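Local atomic coordinates of imelysin-like protein (Psychrobacter arcticus, PDB entry 3PF0), a protein that is of unknown function but belongs to the imelysin-like (peptidase M75) family and may be a metalloendopeptidase. Residues V115-I129 against L196-Q208. Numbering follows the deposited sequence. Where two conformers were deposited one is given.
Sequences VNFGPATASMSNLYI and LGTRLKDIEKNWQ
The guanidinium of Arg199 stacks on one face of the Tyr128 ring, the planes 4° apart and the centres separated by 4.2 Å, with Tyr128 CB over the middle of the guanidinium and NH2 above the ring near its rim: an off-centre cation-pi stack. At the guanidinium's edge, in its plane, Arg199 NH1 donates to Ser125 OG (3.1 Å) and to a water held by Ser123 O. Trp207 receives Phe117 CE2 at its edge, 3.8 Å from Trp207 CH2, while Pro119 CD approaches Trp207 NE1 obliquely at 3.4 Å; a water in the indole plane ties NE1 to Phe117 O and Ala120 N. Pro119 CG also rests on the Asn206 amide, whose OD1 bonds Asn210. The side chain of Arg199, extended from CG to NE, passes Ser125, whose OG shares another water with Arg199 O. With an alanine in place of Arg199, Ser125 OG would probably lose its donor and the Tyr128 ring one covered face. Ile129 is a knob among Leu196, Arg199, Leu200 and Ile203, its CD1 pressed tightly on Ile203 CD1 (3.5 Å). The contact exemplifies a loop and short helix docked on a long helix in an all-helical chain: the axis of helix 125-129 runs at -141° to that of 196-208, part of helix 183-214, with helix 92-112 against Ile129 and Leu200, helix 48-84 beside Trp207, and helix 225-250 against Val115 and Phe117.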
ATOM      1  N   VAL A 115       3.380   5.218  -3.669  1.00 32.05           N
ATOM      2  CA  VAL A 115       3.187   5.930  -4.938  1.00 32.71           C
ATOM      3  C   VAL A 115       1.663   6.034  -5.150  1.00 38.48           C
ATOM      4  O   VAL A 115       0.979   5.010  -5.178  1.00 37.89           O
ATOM      5  CB  VAL A 115       3.928   5.220  -6.114  1.00 36.33           C
ATOM      6  CG1 VAL A 115       3.591   5.845  -7.464  1.00 36.23           C
ATOM      7  CG2 VAL A 115       5.433   5.230  -5.889  1.00 36.42           C
ATOM      8  N   ASN A 116       1.133   7.259  -5.232  1.00 36.41           N
ATOM      9  CA  ASN A 116      -0.306   7.503  -5.405  1.00 36.23           C
ATOM     10  C   ASN A 116      -0.591   8.159  -6.777  1.00 41.48           C
ATOM     11  O   ASN A 116      -1.666   8.719  -6.993  1.00 41.74           O
ATOM     12  CB  ASN A 116      -0.832   8.386  -4.252  1.00 35.23           C
ATOM     13  CG  ASN A 116      -0.341   9.818  -4.286  1.00 49.74           C
ATOM     14  OD1 ASN A 116       0.659  10.153  -4.942  1.00 40.92           O
ATOM     15  ND2 ASN A 116      -1.070  10.711  -3.622  1.00 39.33           N
ATOM     16  N   PHE A 117       0.368   8.067  -7.701  1.00 38.49           N
ATOM     17  CA  PHE A 117       0.259   8.673  -9.022  1.00 38.24           C
ATOM     18  C   PHE A 117       0.777   7.727 -10.090  1.00 41.64           C
ATOM     19  O   PHE A 117       1.369   6.699  -9.770  1.00 41.05           O
ATOM     20  CB  PHE A 117       1.052  10.002  -9.039  1.00 40.34           C
ATOM     21  CG  PHE A 117       2.530   9.861  -8.751  1.00 40.59           C
ATOM     22  CD1 PHE A 117       3.000   9.817  -7.441  1.00 42.09           C
ATOM     23  CD2 PHE A 117       3.458   9.808  -9.789  1.00 41.51           C
ATOM     24  CE1 PHE A 117       4.367   9.673  -7.176  1.00 42.86           C
ATOM     25  CE2 PHE A 117       4.824   9.670  -9.523  1.00 43.69           C
ATOM     26  CZ  PHE A 117       5.271   9.615  -8.219  1.00 41.56           C
ATOM     27  N   GLY A 118       0.567   8.096 -11.346  1.00 38.56           N
ATOM     28  CA  GLY A 118       1.068   7.349 -12.490  1.00 37.93           C
ATOM     29  C   GLY A 118       0.320   6.093 -12.893  1.00 40.55           C
ATOM     30  O   GLY A 118      -0.904   6.036 -12.795  1.00 39.79           O
ATOM     31  N   PRO A 119       1.061   5.091 -13.424  1.00 37.49           N
ATOM     32  CA  PRO A 119       0.429   3.863 -13.948  1.00 36.78           C
ATOM     33  C   PRO A 119      -0.587   3.171 -13.033  1.00 38.55           C
ATOM     34  O   PRO A 119      -1.572   2.642 -13.552  1.00 36.38           O
ATOM     35  CB  PRO A 119       1.619   2.932 -14.182  1.00 38.34           C
ATOM     36  CG  PRO A 119       2.757   3.823 -14.397  1.00 43.56           C
ATOM     37  CD  PRO A 119       2.523   5.068 -13.629  1.00 39.43           C
ATOM     38  N   ALA A 120      -0.359   3.155 -11.700  1.00 34.78           N
ATOM     39  CA  ALA A 120      -1.285   2.496 -10.772  1.00 34.85           C
ATOM     40  C   ALA A 120      -2.678   3.174 -10.763  1.00 40.64           C
ATOM     41  O   ALA A 120      -3.671   2.512 -10.464  1.00 40.30           O
ATOM     42  CB  ALA A 120      -0.699   2.468  -9.368  1.00 35.21           C
ATOM     43  N   THR A 121      -2.755   4.464 -11.159  1.00 37.69           N
ATOM     44  CA  THR A 121      -4.008   5.218 -11.200  1.00 37.54           C
ATOM     45  C   THR A 121      -4.653   5.188 -12.596  1.00 42.74           C
ATOM     46  O   THR A 121      -5.801   5.613 -12.730  1.00 44.47           O
ATOM     47  CB  THR A 121      -3.798   6.678 -10.747  1.00 42.42           C
ATOM     48  OG1 THR A 121      -3.007   7.363 -11.717  1.00 49.06           O
ATOM     49  CG2 THR A 121      -3.162   6.795  -9.374  1.00 35.22           C
ATOM     50  N   ALA A 122      -3.930   4.717 -13.630  1.00 38.29           N
ATOM     51  CA  ALA A 122      -4.453   4.659 -15.001  1.00 38.13           C
ATOM     52  C   ALA A 122      -5.656   3.707 -15.072  1.00 42.13           C
ATOM     53  O   ALA A 122      -5.602   2.599 -14.526  1.00 40.55           O
ATOM     54  CB  ALA A 122      -3.363   4.230 -15.980  1.00 38.51           C
ATOM     55  N   SER A 123      -6.772   4.188 -15.678  1.00 39.48           N
ATOM     56  CA  SER A 123      -8.050   3.473 -15.821  1.00 39.08           C
ATOM     57  C   SER A 123      -8.488   2.899 -14.460  1.00 40.16           C
ATOM     58  O   SER A 123      -8.991   1.774 -14.400  1.00 39.39           O
ATOM     59  CB  SER A 123      -7.938   2.378 -16.885  1.00 43.32           C
ATOM     60  OG  SER A 123      -7.501   2.914 -18.125  1.00 55.61           O
HETATM   61  N   MSE A 124      -8.258   3.686 -13.366  1.00 34.71           N
HETATM   62  CA  MSE A 124      -8.488   3.377 -11.941  1.00 33.87           C
HETATM   63  C   MSE A 124      -8.045   1.939 -11.578  1.00 39.02           C
HETATM   64  O   MSE A 124      -8.702   1.260 -10.788  1.00 39.14           O
HETATM   65  CB  MSE A 124      -9.945   3.664 -11.473  1.00 35.93           C
HETATM   66  CG  MSE A 124     -11.050   2.962 -12.257  1.00 42.51           C
HETATM   67 SE   MSE A 124     -12.809   3.219 -11.429  0.75 50.53          SE
HETATM   68  CE  MSE A 124     -12.814   1.653 -10.288  1.00 46.41           C
ATOM     69  N   SER A 125      -6.903   1.498 -12.125  1.00 36.66           N
ATOM     70  CA  SER A 125      -6.418   0.137 -11.894  1.00 35.66           C
ATOM     71  C   SER A 125      -6.175  -0.139 -10.407  1.00 37.37           C
ATOM     72  O   SER A 125      -6.447  -1.256  -9.970  1.00 38.35           O
ATOM     73  CB  SER A 125      -5.165  -0.155 -12.715  1.00 38.61           C
ATOM     74  OG  SER A 125      -5.068  -1.553 -12.946  1.00 43.76           O
ATOM     75  N   ASN A 126      -5.739   0.875  -9.626  1.00 31.92           N
ATOM     76  CA  ASN A 126      -5.498   0.755  -8.170  1.00 31.04           C
ATOM     77  C   ASN A 126      -6.774   0.333  -7.403  1.00 33.85           C
ATOM     78  O   ASN A 126      -6.664  -0.383  -6.408  1.00 33.79           O
ATOM     79  CB  ASN A 126      -4.952   2.068  -7.588  1.00 29.01           C
ATOM     80  CG  ASN A 126      -5.819   3.283  -7.833  1.00 49.34           C
ATOM     81  OD1 ASN A 126      -6.561   3.380  -8.808  1.00 39.96           O
ATOM     82  ND2 ASN A 126      -5.730   4.251  -6.954  1.00 47.88           N
ATOM     83  N   LEU A 127      -7.972   0.769  -7.865  1.00 29.60           N
ATOM     84  CA  LEU A 127      -9.223   0.372  -7.220  1.00 28.95           C
ATOM     85  C   LEU A 127      -9.593  -1.073  -7.613  1.00 33.42           C
ATOM     86  O   LEU A 127     -10.205  -1.778  -6.815  1.00 31.93           O
ATOM     87  CB  LEU A 127     -10.354   1.360  -7.507  1.00 28.87           C
ATOM     88  CG  LEU A 127     -10.220   2.736  -6.804  1.00 31.83           C
ATOM     89  CD1 LEU A 127     -11.308   3.687  -7.248  1.00 31.52           C
ATOM     90  CD2 LEU A 127     -10.177   2.605  -5.254  1.00 29.19           C
ATOM     91  N   TYR A 128      -9.136  -1.540  -8.796  1.00 30.91           N
ATOM     92  CA  TYR A 128      -9.300  -2.932  -9.229  1.00 30.72           C
ATOM     93  C   TYR A 128      -8.307  -3.799  -8.479  1.00 33.33           C
ATOM     94  O   TYR A 128      -8.534  -4.997  -8.344  1.00 33.36           O
ATOM     95  CB  TYR A 128      -9.111  -3.086 -10.759  1.00 32.42           C
ATOM     96  CG  TYR A 128     -10.302  -2.620 -11.574  1.00 34.56           C
ATOM     97  CD1 TYR A 128     -11.329  -3.499 -11.910  1.00 36.86           C
ATOM     98  CD2 TYR A 128     -10.394  -1.303 -12.021  1.00 35.74           C
ATOM     99  CE1 TYR A 128     -12.437  -3.071 -12.645  1.00 38.97           C
ATOM    100  CE2 TYR A 128     -11.491  -0.867 -12.773  1.00 37.33           C
ATOM    101  CZ  TYR A 128     -12.513  -1.755 -13.075  1.00 46.05           C
ATOM    102  OH  TYR A 128     -13.597  -1.332 -13.803  1.00 48.98           O
ATOM    103  N   ILE A 129      -7.206  -3.192  -7.986  1.00 29.64           N
ATOM    104  CA  ILE A 129      -6.157  -3.868  -7.216  1.00 28.90           C
ATOM    105  C   ILE A 129      -6.521  -3.887  -5.713  1.00 33.15           C
ATOM    106  O   ILE A 129      -6.384  -4.929  -5.060  1.00 33.42           O
ATOM    107  CB  ILE A 129      -4.765  -3.211  -7.476  1.00 31.41           C
ATOM    108  CG1 ILE A 129      -4.295  -3.483  -8.917  1.00 31.78           C
ATOM    109  CG2 ILE A 129      -3.711  -3.697  -6.465  1.00 30.36           C
ATOM    110  CD1 ILE A 129      -3.234  -2.543  -9.428  1.00 35.50           C
ATOM    111  N   LEU A 196      -5.243  -9.870 -11.000  1.00 31.13           N
ATOM    112  CA  LEU A 196      -4.414  -8.996 -10.173  1.00 31.30           C
ATOM    113  C   LEU A 196      -2.963  -9.010 -10.674  1.00 35.49           C
ATOM    114  O   LEU A 196      -2.394  -7.941 -10.888  1.00 36.39           O
ATOM    115  CB  LEU A 196      -4.502  -9.431  -8.708  1.00 31.22           C
ATOM    116  CG  LEU A 196      -3.888  -8.529  -7.656  1.00 35.95           C
ATOM    117  CD1 LEU A 196      -4.354  -7.108  -7.816  1.00 36.28           C
ATOM    118  CD2 LEU A 196      -4.274  -9.015  -6.283  1.00 38.09           C
ATOM    119  N   GLY A 197      -2.424 -10.201 -10.928  1.00 31.38           N
ATOM    120  CA  GLY A 197      -1.080 -10.391 -11.476  1.00 31.96           C
ATOM    121  C   GLY A 197      -0.842  -9.629 -12.766  1.00 36.58           C
ATOM    122  O   GLY A 197       0.160  -8.918 -12.891  1.00 36.73           O
ATOM    123  N   THR A 198      -1.808  -9.706 -13.699  1.00 33.07           N
ATOM    124  CA  THR A 198      -1.762  -9.015 -14.994  1.00 32.84           C
ATOM    125  C   THR A 198      -1.698  -7.488 -14.800  1.00 36.28           C
ATOM    126  O   THR A 198      -0.903  -6.833 -15.462  1.00 35.66           O
ATOM    127  CB  THR A 198      -2.976  -9.414 -15.851  1.00 39.08           C
ATOM    128  OG1 THR A 198      -2.946 -10.824 -16.066  1.00 38.93           O
ATOM    129  CG2 THR A 198      -3.023  -8.679 -17.204  1.00 37.97           C
ATOM    130  N   ARG A 199      -2.524  -6.935 -13.893  1.00 32.54           N
ATOM    131  CA  ARG A 199      -2.571  -5.493 -13.637  1.00 31.91           C
ATOM    132  C   ARG A 199      -1.266  -4.990 -13.016  1.00 35.66           C
ATOM    133  O   ARG A 199      -0.770  -3.942 -13.420  1.00 35.18           O
ATOM    134  CB  ARG A 199      -3.764  -5.131 -12.738  1.00 29.77           C
ATOM    135  CG  ARG A 199      -5.099  -5.230 -13.461  1.00 37.53           C
ATOM    136  CD  ARG A 199      -6.269  -4.953 -12.528  1.00 35.98           C
ATOM    137  NE  ARG A 199      -7.548  -5.140 -13.220  1.00 36.21           N
ATOM    138  CZ  ARG A 199      -8.151  -4.210 -13.955  1.00 45.72           C
ATOM    139  NH1 ARG A 199      -7.611  -3.002 -14.086  1.00 36.41           N
ATOM    140  NH2 ARG A 199      -9.305  -4.470 -14.548  1.00 33.24           N
ATOM    141  N   LEU A 200      -0.713  -5.742 -12.051  1.00 32.70           N
ATOM    142  CA  LEU A 200       0.528  -5.394 -11.357  1.00 33.00           C
ATOM    143  C   LEU A 200       1.747  -5.446 -12.278  1.00 39.56           C
ATOM    144  O   LEU A 200       2.625  -4.583 -12.168  1.00 40.52           O
ATOM    145  CB  LEU A 200       0.745  -6.309 -10.134  1.00 32.15           C
ATOM    146  CG  LEU A 200      -0.281  -6.159  -9.000  1.00 35.06           C
ATOM    147  CD1 LEU A 200      -0.162  -7.290  -7.995  1.00 34.44           C
ATOM    148  CD2 LEU A 200      -0.141  -4.840  -8.313  1.00 36.62           C
ATOM    149  N   LYS A 201       1.805  -6.442 -13.185  1.00 36.85           N
ATOM    150  CA  LYS A 201       2.919  -6.562 -14.129  1.00 37.49           C
ATOM    151  C   LYS A 201       2.861  -5.444 -15.151  1.00 40.90           C
ATOM    152  O   LYS A 201       3.905  -4.930 -15.550  1.00 40.72           O
ATOM    153  CB  LYS A 201       2.926  -7.928 -14.820  1.00 41.07           C
ATOM    154  CG  LYS A 201       3.819  -8.929 -14.097  1.00 59.89           C
ATOM    155  CD  LYS A 201       3.554 -10.363 -14.533  1.00 71.52           C
ATOM    156  CE  LYS A 201       2.668 -11.094 -13.555  1.00 76.28           C
ATOM    157  NZ  LYS A 201       1.726 -12.024 -14.238  1.00 81.60           N
ATOM    158  N   ASP A 202       1.646  -5.024 -15.529  1.00 37.28           N
ATOM    159  CA  ASP A 202       1.460  -3.933 -16.478  1.00 37.77           C
ATOM    160  C   ASP A 202       1.952  -2.613 -15.883  1.00 39.90           C
ATOM    161  O   ASP A 202       2.548  -1.826 -16.608  1.00 39.34           O
ATOM    162  CB  ASP A 202      -0.009  -3.832 -16.913  1.00 40.99           C
ATOM    163  CG  ASP A 202      -0.457  -4.894 -17.914  1.00 62.92           C
ATOM    164  OD1 ASP A 202       0.261  -5.926 -18.064  1.00 64.59           O
ATOM    165  OD2 ASP A 202      -1.531  -4.707 -18.536  1.00 74.96           O
ATOM    166  N   ILE A 203       1.738  -2.395 -14.559  1.00 36.11           N
ATOM    167  CA  ILE A 203       2.186  -1.196 -13.838  1.00 35.60           C
ATOM    168  C   ILE A 203       3.715  -1.219 -13.731  1.00 40.80           C
ATOM    169  O   ILE A 203       4.346  -0.197 -14.019  1.00 41.76           O
ATOM    170  CB  ILE A 203       1.489  -1.052 -12.458  1.00 37.69           C
ATOM    171  CG1 ILE A 203      -0.018  -0.768 -12.654  1.00 37.34           C
ATOM    172  CG2 ILE A 203       2.138   0.060 -11.597  1.00 38.37           C
ATOM    173  CD1 ILE A 203      -0.845  -1.187 -11.541  1.00 42.51           C
ATOM    174  N   GLU A 204       4.300  -2.384 -13.356  1.00 36.80           N
ATOM    175  CA  GLU A 204       5.748  -2.595 -13.280  1.00 37.45           C
ATOM    176  C   GLU A 204       6.424  -2.294 -14.645  1.00 40.99           C
ATOM    177  O   GLU A 204       7.429  -1.580 -14.675  1.00 40.81           O
ATOM    178  CB  GLU A 204       6.061  -4.037 -12.840  1.00 38.68           C
ATOM    179  CG  GLU A 204       7.549  -4.321 -12.696  1.00 49.10           C
ATOM    180  CD  GLU A 204       7.985  -5.772 -12.738  1.00 63.35           C
ATOM    181  OE1 GLU A 204       7.120  -6.674 -12.649  1.00 48.88           O
ATOM    182  OE2 GLU A 204       9.211  -6.005 -12.840  1.00 62.49           O
ATOM    183  N   LYS A 205       5.855  -2.817 -15.757  1.00 37.53           N
ATOM    184  CA  LYS A 205       6.383  -2.619 -17.120  1.00 38.59           C
ATOM    185  C   LYS A 205       6.318  -1.149 -17.547  1.00 42.36           C
ATOM    186  O   LYS A 205       7.233  -0.668 -18.213  1.00 42.78           O
ATOM    187  CB  LYS A 205       5.636  -3.484 -18.149  1.00 42.14           C
ATOM    188  CG  LYS A 205       6.092  -4.940 -18.185  1.00 62.77           C
ATOM    189  CD  LYS A 205       5.617  -5.640 -19.457  1.00 74.01           C
ATOM    190  N   ASN A 206       5.244  -0.442 -17.136  1.00 37.91           N
ATOM    191  CA  ASN A 206       4.992   0.972 -17.422  1.00 38.19           C
ATOM    192  C   ASN A 206       6.033   1.872 -16.736  1.00 40.72           C
ATOM    193  O   ASN A 206       6.553   2.787 -17.372  1.00 40.97           O
ATOM    194  CB  ASN A 206       3.570   1.343 -16.965  1.00 37.68           C
ATOM    195  CG  ASN A 206       2.963   2.551 -17.640  1.00 56.28           C
ATOM    196  OD1 ASN A 206       3.620   3.556 -17.898  1.00 46.28           O
ATOM    197  ND2 ASN A 206       1.649   2.528 -17.816  1.00 52.72           N
ATOM    198  N   TRP A 207       6.320   1.617 -15.444  1.00 36.31           N
ATOM    199  CA  TRP A 207       7.326   2.347 -14.674  1.00 35.90           C
ATOM    200  C   TRP A 207       8.730   2.110 -15.252  1.00 39.49           C
ATOM    201  O   TRP A 207       9.497   3.065 -15.338  1.00 39.45           O
ATOM    202  CB  TRP A 207       7.273   1.946 -13.193  1.00 34.01           C
ATOM    203  CG  TRP A 207       6.458   2.904 -12.375  1.00 34.71           C
ATOM    204  CD1 TRP A 207       5.153   2.761 -12.006  1.00 36.71           C
ATOM    205  CD2 TRP A 207       6.848   4.225 -11.969  1.00 35.26           C
ATOM    206  NE1 TRP A 207       4.715   3.895 -11.364  1.00 36.14           N
ATOM    207  CE2 TRP A 207       5.742   4.803 -11.310  1.00 38.64           C
ATOM    208  CE3 TRP A 207       8.037   4.970 -12.081  1.00 37.57           C
ATOM    209  CZ2 TRP A 207       5.799   6.077 -10.727  1.00 38.73           C
ATOM    210  CZ3 TRP A 207       8.085   6.241 -11.526  1.00 39.61           C
ATOM    211  CH2 TRP A 207       6.978   6.780 -10.851  1.00 39.76           C
ATOM    212  N   GLN A 208       9.050   0.849 -15.661  1.00 36.04           N
ATOM    213  CA  GLN A 208      10.349   0.490 -16.248  0.50 37.07           C
ATOM    214  C   GLN A 208      10.570   1.235 -17.559  1.00 43.07           C
ATOM    215  O   GLN A 208      11.691   1.652 -17.850  1.00 44.28           O
ATOM    216  CB  GLN A 208      10.460  -1.027 -16.478  0.50 38.05           C
ATOM    217  CG  GLN A 208      10.779  -1.806 -15.202  0.50 48.42           C
ATOM    218  CD  GLN A 208      10.657  -3.307 -15.326  0.50 56.32           C
ATOM    219  OE1 GLN A 208       9.896  -3.848 -16.142  0.50 49.98           O
ATOM    220  NE2 GLN A 208      11.365  -4.017 -14.463  0.50 42.65           N
TER
HETATM  221  O   HOH W   1       2.111   4.124 -10.211  1.00 27.09           O
HETATM  222  O   HOH W   2      -8.793  -0.761 -15.281  1.00 43.96           O
HETATM  223  O   HOH W   3      -2.888  -2.214 -14.261  1.00 36.83           O